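Local coordinates for hydrolase, HAD superfamily, subfamily III A (Legionella pneumophila, PDB 3N1U), which probably hydrolyses 3-deoxy-D-manno-octulosonate 8-phosphate to KDO and inorganic phosphate with magnesium as cofactor, as a homotetrameric HAD-superfamily phosphatase of lipopolysaccharide biosynthesis, at residues G132-V135 with Q141-E144; L22-D27 with G157-L162; E43-H48 with T69-A74; N10-K15 with C163-N168. All coordinates share one frame; numbering follows the deposited sequence.

Contact 1: residues G132-V135 with Q141-E144; sequences GVAV and QVLE
Ala134, the residue that meets both Val142 and Leu143, is gripped through its backbone by hydrogen bonds to Trp148 and Thr150. Gly132 N is bonded to Asp147 OD2, and the meeting with residues 141-144 is left to methyl groups. Ala134 CB points toward the helix and rests 3.7 Å from Val142 CG1, while Val142 O comes within 3.8 Å of the same methyl. Val142 CG1 gets there because it stands opposite its own backbone N (chi1 174°), on the side where the strand lies. Here the example is the classic beta-alpha-beta unit of the HAD Rossmann-like fold: strand 131-134 leads through helix 140-145 to the parallel strand 148-149, and the helix lies over the edge of the sheet it connects. The closest CA atoms are those of Ala134 and Leu143, 5.6 Å apart, a spacing that suits the small alanine. Leu143 starts off obliquely to the strand; with chi2 168° it is CD1 that runs on in extended fashion, and the other branch, CD2, turns back to lie 4.0 Å from Ala134 CB and 3.4 Å from the carbonyl Val135 O. Val142 also packs on Leu123 and Ile126 of helix 123-128. On the other side of the strand, Val133 reaches Leu162 of helix 158-169, and Val135, pointing away from residues 141-144, lies about 4 Å, side chain to side chain, from the calcium ligand Asp118.

Contact 2: residues L22-D27 with G157-L162; sequences LICDVD and GAVREL. With CA (calcium ion), chain B.
Leu22 meets Leu162 and Cys24 meets Val159 without any flat group between them; the flat group that matters is the carboxylate of Asp25, just beyond the end of the strand. Its two oxygens are divided between two cations. OD2 of Asp25 binds the calcium ion at 2.2 Å, and OD1 forms a salt bridge with Lys95, a pairing that should restrict rotation of the carboxylate. The ion is completed by the backbone oxygen Asp27 O at 2.4 Å, Asp118 and three waters, six ligands in all. Asp25 and Asp27 fit the DxD signature of HAD phosphatases, whose first aspartate is the nucleophile in this superfamily. Behind the site the contact is wholly apolar. Leu22 CD1 lies 3.6 Å from Leu162 CD2; both leucines place CG opposite the backbone N (chi1 171° and 178°), which sends the branches across the gap, where they meet at a slant. One turn earlier in the helix, Val159 CG1 sits 4.0 Å from Cys24 SG. Strand 21-24 is central in the parallel sheet, hydrogen-bonded to strands 64-68 and 113-117, and helix 158-169 covers one face of it beside helix 49-60, whose Leu55 and Leu58 pack on Val159 and Leu22.

Contact 3: residues E43-H48 with T69-A74; sequences ELKSFH and TTAQNA
Asn73 adopts a chi1 of 58°, with CG lodged between its backbone N and carbonyl carbon, and this turns its amide toward Lys45 and Glu43 on the strand. Lys45 runs out straight as far as CE, which lies against the amide, 3.5 Å from Asn73 ND2 and 3.7 Å from Asn73 OD1; the bend at chi4 (-54°) then turns NZ aside. The ammonium is not bonded to this amide: Lys45 NZ and Asn73 ND2, 3.5 Å apart, are both donors. NZ instead forms a salt bridge with Asp27, so that Asn73 and Ala71 flank the aliphatic end of a lysine whose charge belongs to the active site. Ala71 CB touches Lys45 CE at 4.1 Å. The loop follows strand 64-68, where HAD enzymes carry the threonine or serine of motif II, a position consistent with Thr69. Thr69 also shapes the loop, its OG1 accepting a 2.9 Å hydrogen bond from Ala71 N in an ST turn. Glu43 crosses Asn73 at a slant, the carboxylate and amide planes 62° apart, and brings OE1 to 3.8 Å from Asn73 CB. Its polar partner lies across the tetramer, where OE1 takes a hydrogen bond from Asn39 of a second subunit. Strand 43-48 belongs to the hairpin with strand 34-38, and residues 44-48 pair antiparallel with a strand of that same neighbouring subunit, carrying the sheet across the interface.

Contact 4: residues N10-K15 with C163-N168; sequences NELLEK and CDLILN
Two helices meet where the CA atoms of Leu13 and Leu165 come within 7.9 Å, a separation bridged by leucine side chains. One is the amino-terminal helix 3-17, the other helix 158-169, which flanks the parallel sheet of the HAD Rossmann-like fold; the contact thus fastens the start of the chain to a helix near its end. Leu165 points straight at its partners: its CD2 is taken up by Leu12 alone, while its CD1 lies between Leu12 CD2 and Leu13 CD2. CD2 of Leu165 lies 3.9 Å from Leu12 CD1 and 4.1 Å from Leu12 CG. Leu12 and Leu13 begin in directions that do not face the other helix, and it is their ends that turn in: with chi1 169° Leu12 places CG opposite its backbone N, whereas Leu13, at -72°, keeps CG beside it. The two successive residues can thereby close on a single leucine. Trp148 of strand 148-149 touches both Leu12 and Leu165, while Leu13 is partly exposed. On the other flank of helix 158-169, Cys163 and Leu167 pack against helix 49-60. The outer edge of the leucine cluster is set by Leu13 CD2, 4.1 Å from Leu165 CD1.

How the contacts relate
Helix 158-169 ties three of the contacts together: contacts 2 and 4 both use it, touching through Leu22 CD2 and Cys163 SG at 4.0 Å, and contact 1 reaches it through Val133 CG2, 3.8 Å from Leu162 CD2. Contacts 1 and 2 share the parallel sheet, their centres 12 Å apart. Contact 2 and contact 3 meet at the active site, where Asp27 OD1 and Lys45 NZ form a 2.6 Å salt bridge near the calcium site; the side chain of Ala71 is about 8 Å from that ion. Contact 4 lies at the far end, about 28 Å from contact 3 between centres. In sequence, contact 4 encloses contact 2, which encloses contacts 3 and 1 in series.

Contact 1: residues G132-V135 with Q141-E144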
loop_
_atom_site.group_PDB
_atom_site.type_symbol
_atom_site.label_atom_id
_atom_site.label_comp_id
_atom_site.label_asym_id
_atom_site.label_seq_id
_atom_site.Cartn_x
_atom_site.Cartn_y
_atom_site.Cartn_z
ATOM N N GLY A 132 16.383 -5.517 21.852
ATOM C CA GLY A 132 16.467 -4.503 20.775
ATOM C C GLY A 132 15.920 -5.182 19.538
ATOM O O GLY A 132 16.394 -6.251 19.150
ATOM N N VAL A 133 14.915 -4.559 18.925
ATOM C CA VAL A 133 14.172 -5.194 17.825
ATOM C C VAL A 133 14.174 -4.381 16.539
ATOM O O VAL A 133 14.007 -3.149 16.562
ATOM C CB VAL A 133 12.716 -5.557 18.229
ATOM C CG1 VAL A 133 11.963 -6.235 17.043
ATOM C CG2 VAL A 133 12.734 -6.513 19.502
ATOM N N ALA A 134 14.366 -5.085 15.427
ATOM C CA ALA A 134 14.251 -4.462 14.101
ATOM C C ALA A 134 12.938 -4.866 13.444
ATOM O O ALA A 134 12.596 -6.030 13.439
ATOM C CB ALA A 134 15.425 -4.864 13.188
ATOM N N VAL A 135 12.189 -3.891 12.920
ATOM C CA VAL A 135 11.094 -4.241 11.944
ATOM C C VAL A 135 11.734 -4.871 10.697
ATOM O O VAL A 135 12.934 -4.652 10.409
ATOM C CB VAL A 135 10.202 -3.016 11.566
ATOM C CG1 VAL A 135 9.429 -2.518 12.839
ATOM C CG2 VAL A 135 11.009 -1.857 10.926
ATOM N N GLN A 141 22.029 -2.107 8.672
ATOM C CA GLN A 141 22.718 -2.152 9.968
ATOM C C GLN A 141 21.793 -2.449 11.147
ATOM O O GLN A 141 22.156 -3.176 12.079
ATOM C CB GLN A 141 23.382 -0.829 10.243
ATOM C CG GLN A 141 24.751 -0.701 9.633
ATOM C CD GLN A 141 25.335 0.671 9.901
ATOM O OE1 GLN A 141 25.801 0.948 11.002
ATOM N NE2 GLN A 141 25.319 1.541 8.880
ATOM N N VAL A 142 20.589 -1.875 11.122
ATOM C CA VAL A 142 19.637 -2.152 12.161
ATOM C C VAL A 142 19.217 -3.628 12.143
ATOM O O VAL A 142 19.128 -4.240 13.202
ATOM C CB VAL A 142 18.393 -1.221 12.039
ATOM C CG1 VAL A 142 17.314 -1.630 13.052
ATOM C CG2 VAL A 142 18.854 0.247 12.242
ATOM N N LEU A 143 18.970 -4.208 10.965
ATOM C CA LEU A 143 18.659 -5.650 10.901
ATOM C C LEU A 143 19.856 -6.441 11.443
ATOM O O LEU A 143 19.684 -7.416 12.179
ATOM C CB LEU A 143 18.358 -6.115 9.479
ATOM C CG LEU A 143 17.106 -5.592 8.789
ATOM C CD1 LEU A 143 17.170 -5.950 7.287
ATOM C CD2 LEU A 143 15.833 -6.218 9.457
ATOM N N GLU A 144 21.053 -6.014 11.080
ATOM C CA GLU A 144 22.273 -6.725 11.499
ATOM C C GLU A 144 22.494 -6.812 13.024
ATOM O O GLU A 144 22.914 -7.870 13.537
ATOM C CB GLU A 144 23.499 -6.120 10.797
ATOM C CG GLU A 144 24.814 -6.861 11.107
ATOM C CD GLU A 144 26.029 -6.124 10.553
ATOM O OE1 GLU A 144 25.870 -5.278 9.650
ATOM O OE2 GLU A 144 27.143 -6.371 11.051
#

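Contact 2: residues L22-D27 with G157-L162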
loop_
_atom_site.group_PDB
_atom_site.type_symbol
_atom_site.label_atom_id
_atom_site.label_comp_id
_atom_site.label_asym_id
_atom_site.label_seq_id
_atom_site.Cartn_x
_atom_site.Cartn_y
_atom_site.Cartn_z
ATOM N N LEU A 22 7.995 -1.387 26.822
ATOM C CA LEU A 22 8.348 -1.361 25.385
ATOM C C LEU A 22 8.418 0.099 24.859
ATOM O O LEU A 22 7.464 0.890 25.067
ATOM C CB LEU A 22 7.292 -2.164 24.543
ATOM C CG LEU A 22 7.504 -1.984 23.022
ATOM C CD1 LEU A 22 8.872 -2.560 22.556
ATOM C CD2 LEU A 22 6.340 -2.680 22.263
ATOM N N ILE A 23 9.510 0.444 24.178
ATOM C CA ILE A 23 9.670 1.736 23.556
ATOM C C ILE A 23 9.596 1.541 22.035
ATOM O O ILE A 23 10.265 0.642 21.472
ATOM C CB ILE A 23 11.072 2.401 23.837
ATOM C CG1 ILE A 23 11.418 2.389 25.353
ATOM C CG2 ILE A 23 11.083 3.816 23.323
ATOM C CD1 ILE A 23 12.929 2.693 25.630
ATOM N N CYS A 24 8.779 2.363 21.381
ATOM C CA CYS A 24 8.660 2.310 19.932
ATOM C C CYS A 24 9.105 3.591 19.335
ATOM O O CYS A 24 8.803 4.658 19.862
ATOM C CB CYS A 24 7.195 2.094 19.455
ATOM S SG CYS A 24 6.404 0.614 20.108
ATOM N N ASP A 25 9.731 3.477 18.176
ATOM C CA ASP A 25 9.879 4.607 17.264
ATOM C C ASP A 25 8.540 4.771 16.506
ATOM O O ASP A 25 7.713 3.854 16.505
ATOM C CB ASP A 25 10.976 4.291 16.267
ATOM C CG ASP A 25 11.148 5.389 15.226
ATOM O OD1 ASP A 25 11.129 6.596 15.575
ATOM O OD2 ASP A 25 11.316 5.036 14.057
ATOM N N VAL A 26 8.322 5.942 15.893
ATOM C CA VAL A 26 7.095 6.156 15.104
ATOM C C VAL A 26 7.250 5.828 13.622
ATOM O O VAL A 26 6.842 4.764 13.158
ATOM C CB VAL A 26 6.542 7.595 15.294
ATOM C CG1 VAL A 26 5.293 7.786 14.413
ATOM C CG2 VAL A 26 6.206 7.777 16.810
ATOM N N ASP A 27 7.898 6.719 12.855
ATOM C CA ASP A 27 7.842 6.594 11.411
ATOM C C ASP A 27 8.651 5.398 10.947
ATOM O O ASP A 27 9.845 5.352 11.252
ATOM C CB ASP A 27 8.456 7.846 10.787
ATOM C CG ASP A 27 7.614 9.080 11.028
ATOM O OD1 ASP A 27 6.545 9.219 10.382
ATOM O OD2 ASP A 27 8.005 9.906 11.846
ATOM N N GLY A 157 1.667 -4.438 11.513
ATOM C CA GLY A 157 1.545 -5.446 12.602
ATOM C C GLY A 157 2.860 -5.965 13.210
ATOM O O GLY A 157 2.821 -6.934 13.984
ATOM N N ALA A 158 3.997 -5.350 12.836
ATOM C CA ALA A 158 5.321 -5.742 13.410
ATOM C C ALA A 158 5.352 -5.442 14.921
ATOM O O ALA A 158 5.819 -6.254 15.701
ATOM C CB ALA A 158 6.464 -5.010 12.732
ATOM N N VAL A 159 4.844 -4.273 15.334
ATOM C CA VAL A 159 4.840 -3.948 16.749
ATOM C C VAL A 159 3.908 -4.902 17.501
ATOM O O VAL A 159 4.262 -5.353 18.580
ATOM C CB VAL A 159 4.385 -2.455 16.948
ATOM C CG1 VAL A 159 4.011 -2.168 18.402
ATOM C CG2 VAL A 159 5.523 -1.512 16.478
ATOM N N ARG A 160 2.769 -5.298 16.890
ATOM C CA ARG A 160 1.879 -6.263 17.549
ATOM C C ARG A 160 2.641 -7.600 17.757
ATOM O O ARG A 160 2.488 -8.266 18.790
ATOM C CB ARG A 160 0.662 -6.563 16.642
ATOM C CG ARG A 160 -0.236 -7.665 17.193
ATOM C CD ARG A 160 -0.645 -7.379 18.686
ATOM N NE ARG A 160 -1.673 -8.311 19.104
ATOM C CZ ARG A 160 -2.960 -8.203 18.739
ATOM N NH1 ARG A 160 -3.375 -7.167 18.008
ATOM N NH2 ARG A 160 -3.852 -9.130 19.111
ATOM N N GLU A 161 3.452 -7.974 16.771
ATOM C CA GLU A 161 4.177 -9.277 16.823
ATOM C C GLU A 161 5.118 -9.259 18.034
ATOM O O GLU A 161 5.211 -10.239 18.775
ATOM C CB GLU A 161 4.988 -9.408 15.536
ATOM C CG GLU A 161 5.608 -10.738 15.240
ATOM C CD GLU A 161 6.328 -10.715 13.847
ATOM O OE1 GLU A 161 5.838 -10.050 12.926
ATOM O OE2 GLU A 161 7.396 -11.330 13.745
ATOM N N LEU A 162 5.780 -8.126 18.246
ATOM C CA LEU A 162 6.624 -7.942 19.462
ATOM C C LEU A 162 5.795 -7.935 20.765
ATOM O O LEU A 162 6.197 -8.547 21.782
ATOM C CB LEU A 162 7.483 -6.658 19.300
ATOM C CG LEU A 162 8.381 -6.284 20.497
ATOM C CD1 LEU A 162 9.197 -7.561 20.884
ATOM C CD2 LEU A 162 9.263 -5.127 20.052
HETATM CA CA CA B . 12.052 5.607 12.066
HETATM O O HOH W 1 11.965 8.002 12.063
HETATM O O HOH W 2 12.829 5.785 9.802
HETATM O O HOH W 3 14.209 5.960 13.146
#

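Contact 3: residues E43-H48 with T69-A74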
loop_
_atom_site.group_PDB
_atom_site.type_symbol
_atom_site.label_atom_id
_atom_site.label_comp_id
_atom_site.label_asym_id
_atom_site.label_seq_id
_atom_site.Cartn_x
_atom_site.Cartn_y
_atom_site.Cartn_z
ATOM N N GLU A 43 -0.131 17.151 6.612
ATOM C CA GLU A 43 0.640 15.866 6.628
ATOM C C GLU A 43 -0.218 14.807 7.276
ATOM O O GLU A 43 -1.032 15.103 8.189
ATOM C CB GLU A 43 1.934 15.964 7.447
ATOM C CG GLU A 43 2.908 17.091 7.092
ATOM C CD GLU A 43 3.878 17.399 8.242
ATOM O OE1 GLU A 43 3.636 18.358 9.031
ATOM O OE2 GLU A 43 4.876 16.669 8.370
ATOM N N LEU A 44 0.004 13.554 6.880
ATOM C CA LEU A 44 -0.705 12.474 7.555
ATOM C C LEU A 44 0.277 11.355 7.702
ATOM O O LEU A 44 1.303 11.326 6.999
ATOM C CB LEU A 44 -1.888 11.998 6.703
ATOM C CG LEU A 44 -2.948 12.995 6.322
ATOM C CD1 LEU A 44 -2.671 13.533 4.908
ATOM C CD2 LEU A 44 -4.309 12.266 6.288
ATOM N N LYS A 45 0.012 10.472 8.652
ATOM C CA LYS A 45 0.701 9.182 8.723
ATOM C C LYS A 45 -0.379 8.114 8.884
ATOM O O LYS A 45 -1.500 8.406 9.331
ATOM C CB LYS A 45 1.616 9.060 9.952
ATOM C CG LYS A 45 2.582 10.242 10.152
ATOM C CD LYS A 45 3.384 10.098 11.439
ATOM C CE LYS A 45 4.381 11.246 11.601
ATOM N NZ LYS A 45 5.341 11.491 10.425
ATOM N N SER A 46 0.018 6.863 8.664
ATOM C CA SER A 46 -0.939 5.747 8.687
ATOM C C SER A 46 -0.478 4.749 9.726
ATOM O O SER A 46 0.663 4.227 9.606
ATOM C CB SER A 46 -0.945 5.086 7.285
ATOM O OG SER A 46 -1.339 6.084 6.344
ATOM N N PHE A 47 -1.328 4.465 10.739
ATOM C CA PHE A 47 -0.979 3.523 11.820
ATOM C C PHE A 47 -1.834 2.265 11.670
ATOM O O PHE A 47 -2.850 2.317 11.001
ATOM C CB PHE A 47 -1.285 4.182 13.170
ATOM C CG PHE A 47 -0.499 5.448 13.406
ATOM C CD1 PHE A 47 0.812 5.376 13.909
ATOM C CD2 PHE A 47 -1.056 6.695 13.125
ATOM C CE1 PHE A 47 1.617 6.533 14.097
ATOM C CE2 PHE A 47 -0.292 7.869 13.308
ATOM C CZ PHE A 47 1.045 7.808 13.827
ATOM N N HIS A 48 -1.479 1.153 12.311
ATOM C CA HIS A 48 -2.205 -0.068 12.069
ATOM C C HIS A 48 -2.969 -0.458 13.347
ATOM O O HIS A 48 -2.420 -0.433 14.450
ATOM C CB HIS A 48 -1.220 -1.188 11.668
ATOM C CG HIS A 48 -1.920 -2.374 11.076
ATOM N ND1 HIS A 48 -2.669 -3.278 11.845
ATOM C CD2 HIS A 48 -2.030 -2.780 9.795
ATOM C CE1 HIS A 48 -3.211 -4.177 11.039
ATOM N NE2 HIS A 48 -2.844 -3.896 9.788
ATOM N N THR A 69 10.687 9.550 19.161
ATOM C CA THR A 69 10.617 9.787 17.711
ATOM C C THR A 69 11.351 11.071 17.316
ATOM O O THR A 69 11.431 12.023 18.130
ATOM C CB THR A 69 9.123 9.861 17.206
ATOM O OG1 THR A 69 9.144 10.125 15.801
ATOM C CG2 THR A 69 8.365 10.994 17.880
ATOM N N THR A 70 11.859 11.077 16.065
ATOM C CA THR A 70 12.349 12.309 15.431
ATOM C C THR A 70 11.200 13.186 14.901
ATOM O O THR A 70 11.339 14.426 14.830
ATOM C CB THR A 70 13.375 11.982 14.317
ATOM O OG1 THR A 70 14.416 11.170 14.896
ATOM C CG2 THR A 70 14.011 13.292 13.704
ATOM N N ALA A 71 10.064 12.553 14.568
ATOM C CA ALA A 71 8.876 13.285 14.101
ATOM C C ALA A 71 8.493 14.362 15.138
ATOM O O ALA A 71 8.652 14.154 16.339
ATOM C CB ALA A 71 7.671 12.302 13.825
ATOM N N GLN A 72 8.033 15.519 14.659
ATOM C CA GLN A 72 7.635 16.643 15.524
ATOM C C GLN A 72 6.175 17.033 15.291
ATOM O O GLN A 72 5.633 17.852 15.995
ATOM C CB GLN A 72 8.486 17.883 15.223
ATOM C CG GLN A 72 9.893 17.852 15.818
ATOM C CD GLN A 72 10.689 19.124 15.580
ATOM O OE1 GLN A 72 10.590 19.750 14.515
ATOM N NE2 GLN A 72 11.503 19.512 16.577
ATOM N N ASN A 73 5.541 16.481 14.275
ATOM C CA ASN A 73 4.242 17.034 13.890
ATOM C C ASN A 73 3.093 16.559 14.816
ATOM O O ASN A 73 3.249 15.601 15.572
ATOM C CB ASN A 73 3.975 16.719 12.414
ATOM C CG ASN A 73 4.003 15.228 12.150
ATOM O OD1 ASN A 73 3.033 14.551 12.430
ATOM N ND2 ASN A 73 5.136 14.705 11.687
ATOM N N ALA A 74 1.954 17.238 14.746
ATOM C CA ALA A 74 0.811 16.967 15.602
ATOM C C ALA A 74 0.100 15.614 15.316
ATOM O O ALA A 74 -0.584 15.109 16.189
ATOM C CB ALA A 74 -0.184 18.127 15.555
#

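Contact 4: residues N10-K15 with C163-N168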
loop_
_atom_site.group_PDB
_atom_site.type_symbol
_atom_site.label_atom_id
_atom_site.label_comp_id
_atom_site.label_asym_id
_atom_site.label_seq_id
_atom_site.Cartn_x
_atom_site.Cartn_y
_atom_site.Cartn_z
ATOM N N ASN A 10 15.004 -19.906 23.154
ATOM C CA ASN A 10 15.036 -19.728 24.610
ATOM C C ASN A 10 15.717 -18.444 25.055
ATOM O O ASN A 10 15.237 -17.774 25.973
ATOM C CB ASN A 10 15.674 -20.901 25.289
ATOM C CG ASN A 10 14.674 -21.735 25.987
ATOM O OD1 ASN A 10 13.804 -22.321 25.352
ATOM N ND2 ASN A 10 14.771 -21.798 27.309
ATOM N N GLU A 11 16.823 -18.100 24.394
ATOM C CA GLU A 11 17.543 -16.867 24.741
ATOM C C GLU A 11 16.677 -15.642 24.455
ATOM O O GLU A 11 16.686 -14.681 25.207
ATOM C CB GLU A 11 18.869 -16.778 23.985
ATOM C CG GLU A 11 19.975 -17.650 24.665
ATOM C CD GLU A 11 21.227 -17.877 23.785
ATOM O OE1 GLU A 11 21.345 -17.224 22.741
ATOM O OE2 GLU A 11 22.083 -18.727 24.139
ATOM N N LEU A 12 15.893 -15.705 23.383
ATOM C CA LEU A 12 14.984 -14.611 23.050
ATOM C C LEU A 12 13.861 -14.514 24.097
ATOM O O LEU A 12 13.535 -13.418 24.583
ATOM C CB LEU A 12 14.420 -14.824 21.623
ATOM C CG LEU A 12 13.264 -13.903 21.226
ATOM C CD1 LEU A 12 13.690 -12.429 21.047
ATOM C CD2 LEU A 12 12.573 -14.412 19.948
ATOM N N LEU A 13 13.270 -15.652 24.443
ATOM C CA LEU A 13 12.248 -15.708 25.479
ATOM C C LEU A 13 12.755 -15.184 26.842
ATOM O O LEU A 13 12.017 -14.469 27.532
ATOM C CB LEU A 13 11.686 -17.155 25.654
ATOM C CG LEU A 13 10.775 -17.613 24.488
ATOM C CD1 LEU A 13 10.190 -19.026 24.731
ATOM C CD2 LEU A 13 9.643 -16.622 24.119
ATOM N N GLU A 14 13.982 -15.550 27.218
ATOM C CA GLU A 14 14.578 -15.008 28.450
ATOM C C GLU A 14 14.744 -13.471 28.429
ATOM O O GLU A 14 14.553 -12.817 29.459
ATOM C CB GLU A 14 15.913 -15.686 28.779
ATOM C CG GLU A 14 15.768 -17.176 29.138
ATOM C CD GLU A 14 14.841 -17.434 30.347
ATOM O OE1 GLU A 14 15.031 -16.784 31.406
ATOM O OE2 GLU A 14 13.938 -18.295 30.241
ATOM N N LYS A 15 15.137 -12.898 27.298
ATOM C CA LYS A 15 15.112 -11.424 27.159
ATOM C C LYS A 15 13.709 -10.823 27.345
ATOM O O LYS A 15 13.527 -9.830 28.070
ATOM C CB LYS A 15 15.718 -10.955 25.837
ATOM C CG LYS A 15 17.181 -11.377 25.590
ATOM C CD LYS A 15 17.591 -10.956 24.176
ATOM C CE LYS A 15 19.093 -10.990 24.022
ATOM N NZ LYS A 15 19.663 -9.690 24.538
ATOM N N CYS A 163 4.666 -7.196 20.761
ATOM C CA CYS A 163 3.774 -7.203 21.918
ATOM C C CYS A 163 3.385 -8.635 22.314
ATOM O O CYS A 163 3.473 -8.980 23.471
ATOM C CB CYS A 163 2.526 -6.344 21.685
ATOM S SG CYS A 163 2.894 -4.624 21.481
ATOM N N ASP A 164 2.989 -9.452 21.351
ATOM C CA ASP A 164 2.542 -10.838 21.577
ATOM C C ASP A 164 3.703 -11.707 22.066
ATOM O O ASP A 164 3.518 -12.459 22.996
ATOM C CB ASP A 164 1.920 -11.455 20.321
ATOM C CG ASP A 164 0.523 -10.924 20.021
ATOM O OD1 ASP A 164 -0.011 -10.078 20.801
ATOM O OD2 ASP A 164 -0.034 -11.346 18.972
ATOM N N LEU A 165 4.900 -11.541 21.484
ATOM C CA LEU A 165 6.101 -12.254 22.002
ATOM C C LEU A 165 6.320 -11.990 23.500
ATOM O O LEU A 165 6.525 -12.920 24.294
ATOM C CB LEU A 165 7.362 -11.802 21.225
ATOM C CG LEU A 165 8.671 -12.425 21.775
ATOM C CD1 LEU A 165 8.743 -13.893 21.247
ATOM C CD2 LEU A 165 9.861 -11.616 21.306
ATOM N N ILE A 166 6.238 -10.730 23.891
ATOM C CA ILE A 166 6.500 -10.331 25.282
ATOM C C ILE A 166 5.387 -10.932 26.197
ATOM O O ILE A 166 5.665 -11.590 27.241
ATOM C CB ILE A 166 6.590 -8.797 25.395
ATOM C CG1 ILE A 166 7.875 -8.247 24.701
ATOM C CG2 ILE A 166 6.521 -8.315 26.891
ATOM C CD1 ILE A 166 7.804 -6.720 24.457
ATOM N N LEU A 167 4.132 -10.759 25.779
ATOM C CA LEU A 167 3.041 -11.268 26.598
ATOM C C LEU A 167 3.110 -12.777 26.738
ATOM O O LEU A 167 2.932 -13.334 27.826
ATOM C CB LEU A 167 1.689 -10.844 26.019
ATOM C CG LEU A 167 1.391 -9.324 26.122
ATOM C CD1 LEU A 167 0.177 -9.045 25.241
ATOM C CD2 LEU A 167 1.088 -8.982 27.568
ATOM N N ASN A 168 3.395 -13.440 25.636
ATOM C CA ASN A 168 3.520 -14.909 25.677
ATOM C C ASN A 168 4.661 -15.412 26.547
ATOM O O ASN A 168 4.490 -16.381 27.313
ATOM C CB ASN A 168 3.558 -15.474 24.252
ATOM C CG ASN A 168 2.132 -15.569 23.650
ATOM O OD1 ASN A 168 1.191 -15.996 24.345
ATOM N ND2 ASN A 168 1.974 -15.169 22.403
#